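Local coordinates for putative acetyltransferase Sthe_0691 (Sphaerobacter thermophilus, PDB 3SHP) that probably transfers an acetyl group from acetyl-CoA to an acceptor that the structure alone does not show, at the interface of chains A and B. Residues are numbered along the deposited sequence; one frame, centred on the assembly and turned at random. Chains: chain A/B, Putative acetyltransferase Sthe_0691.

The interface of chains A and B. Residues chain A 79, 86, 88, 123, 125, 161, 163; chain B 145-148, 163.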
# COMPACT_ATOMS: atom_id res chain seq x y z
N GLU A 79 15.03 24.35 1.80
CA GLU A 79 16.22 23.62 2.26
C GLU A 79 17.46 24.19 1.55
O GLU A 79 17.46 24.33 0.32
CB GLU A 79 16.07 22.09 2.03
CG GLU A 79 17.25 21.24 2.51
CD GLU A 79 17.39 19.85 1.83
OE1 GLU A 79 16.39 19.34 1.25
OE2 GLU A 79 18.52 19.28 1.91
N SER A 86 16.31 24.89 -2.22
CA SER A 86 15.31 24.04 -2.85
C SER A 86 13.99 24.19 -2.13
O SER A 86 13.94 24.09 -0.91
CB SER A 86 15.75 22.58 -2.80
OG SER A 86 15.69 22.10 -1.45
N ARG A 88 9.71 23.38 -1.51
CA ARG A 88 8.66 22.37 -1.52
C ARG A 88 7.42 22.97 -0.85
O ARG A 88 7.52 23.53 0.24
CB ARG A 88 9.15 21.13 -0.76
CG ARG A 88 8.20 19.97 -0.70
CD ARG A 88 8.83 18.75 0.05
NE ARG A 88 10.02 18.28 -0.62
CZ ARG A 88 11.07 17.74 -0.02
NH1 ARG A 88 11.06 17.59 1.31
NH2 ARG A 88 12.12 17.37 -0.74
N THR A 123 15.96 25.58 -6.79
CA THR A 123 15.25 24.36 -7.14
C THR A 123 13.83 24.40 -6.56
O THR A 123 13.65 24.78 -5.40
CB THR A 123 15.97 23.14 -6.53
OG1 THR A 123 17.37 23.23 -6.80
CG2 THR A 123 15.49 21.91 -7.12
N GLU A 125 10.12 21.90 -6.41
CA GLU A 125 9.27 20.75 -6.75
C GLU A 125 7.85 21.17 -7.10
O GLU A 125 7.22 21.91 -6.34
CB GLU A 125 9.21 19.79 -5.57
CG GLU A 125 10.55 19.18 -5.23
CD GLU A 125 10.51 18.46 -3.90
OE1 GLU A 125 9.42 17.93 -3.55
OE2 GLU A 125 11.56 18.44 -3.20
N LEU A 161 6.08 14.20 -10.50
CA LEU A 161 6.68 15.32 -9.79
C LEU A 161 7.76 15.92 -10.70
O LEU A 161 8.61 15.18 -11.21
CB LEU A 161 7.27 14.86 -8.47
CG LEU A 161 8.04 15.93 -7.67
CD1 LEU A 161 7.09 17.06 -7.34
CD2 LEU A 161 8.60 15.32 -6.38
N ILE A 163 10.96 18.66 -11.12
CA ILE A 163 11.89 19.53 -10.44
C ILE A 163 12.32 20.58 -11.42
O ILE A 163 12.88 20.27 -12.48
CB ILE A 163 13.07 18.76 -9.87
CG1 ILE A 163 12.53 17.77 -8.85
CG2 ILE A 163 14.05 19.75 -9.22
CD1 ILE A 163 13.44 16.71 -8.50
N ALA B 145 21.84 18.44 -3.18
CA ALA B 145 21.07 19.62 -3.48
C ALA B 145 19.65 19.49 -2.96
O ALA B 145 19.10 20.45 -2.46
CB ALA B 145 21.04 19.85 -4.96
N VAL B 146 19.08 18.29 -3.08
CA VAL B 146 17.71 18.03 -2.67
C VAL B 146 17.65 16.70 -1.92
O VAL B 146 18.40 15.77 -2.25
CB VAL B 146 16.73 17.97 -3.93
CG1 VAL B 146 15.26 17.86 -3.53
CG2 VAL B 146 16.89 19.20 -4.83
N ARG B 147 16.78 16.62 -0.93
CA ARG B 147 16.57 15.37 -0.21
C ARG B 147 15.09 15.06 -0.09
O ARG B 147 14.30 15.92 0.30
CB ARG B 147 17.19 15.43 1.19
CG ARG B 147 16.97 14.15 2.00
CD ARG B 147 17.48 14.32 3.43
NE ARG B 147 16.80 15.46 4.03
CZ ARG B 147 15.64 15.39 4.71
NH1 ARG B 147 15.07 14.21 4.92
NH2 ARG B 147 15.09 16.51 5.18
N MSE B 148 14.73 13.83 -0.41
CA MSE B 148 13.33 13.38 -0.31
C MSE B 148 13.27 12.23 0.69
O MSE B 148 13.85 11.16 0.49
CB MSE B 148 12.86 13.04 -1.71
CG MSE B 148 13.46 14.12 -2.64
SE MSE B 148 12.96 14.07 -4.39
CE MSE B 148 11.16 13.35 -4.24
N ILE B 163 19.40 14.07 -4.24
CA ILE B 163 19.72 14.56 -5.55
C ILE B 163 21.00 15.35 -5.44
O ILE B 163 21.06 16.33 -4.69
CB ILE B 163 18.60 15.38 -6.14
CG1 ILE B 163 17.38 14.47 -6.28
CG2 ILE B 163 19.03 15.93 -7.52
CD1 ILE B 163 16.13 15.17 -6.46
O HOH W 1 12.15 15.51 2.55
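A:Arg88 reaches across to the backbone of B:Arg147, its NH2 donating a nearly straight hydrogen bond (168° at H) of 2.8 Å to the carbonyl O. That oxygen lies in the guanidinium plane, although the donor stands above the carbonyl plane. Water 1 bridges the same B:Arg147 carbonyl to the other terminal nitrogen, NH1 of A:Arg88, which lies 2.7 Å from the water oxygen. On its own side A:Arg88 grips the carboxylate of A:Glu125 side-on: NE bonds OE1, tilted from the carboxylate plane, while NH2 meets the syn lone pair of OE2 at 2.7 Å in a salt bridge. Arginine suits this place because its flat, many-toothed end serves both partners, and A:Glu125 fixes its rotation. An alanine here would probably leave the carboxylate of A:Glu125 without its cationic mate and the B:Arg147 carbonyl without its direct cross-chain donor.

Apolar contacts make up a second group. B:Val146, with CG1 anti to the backbone N (chi1 -174°), spreads its two branches over chain A: CG1 passes alongside the A:Glu125 carboxylate, and CG2 lies 3.8 Å from CG2 of A:Thr123. A beta-branched residue fits this strand and offers two methyls at once. Tip to tip, the CE methyl of selenomethionine B:Met148 meets CD2 of A:Leu161 at 3.9 Å. The twin isoleucines A:Ile163 and B:Ile163 likewise touch by their CD1 methyls, 3.7 Å apart.

A:Glu79 crosses B:Arg147 at about a right angle without charged contact; OE2 of A:Glu79 and NE of B:Arg147, 4.7 Å apart, may still attract.

Strands 72-80, 84-91, 121-127 and 158-167 of chain A present this face to strands 143-148 and 158-167 of chain B, and the two-fold repeats the patch in a possibly biological dimer.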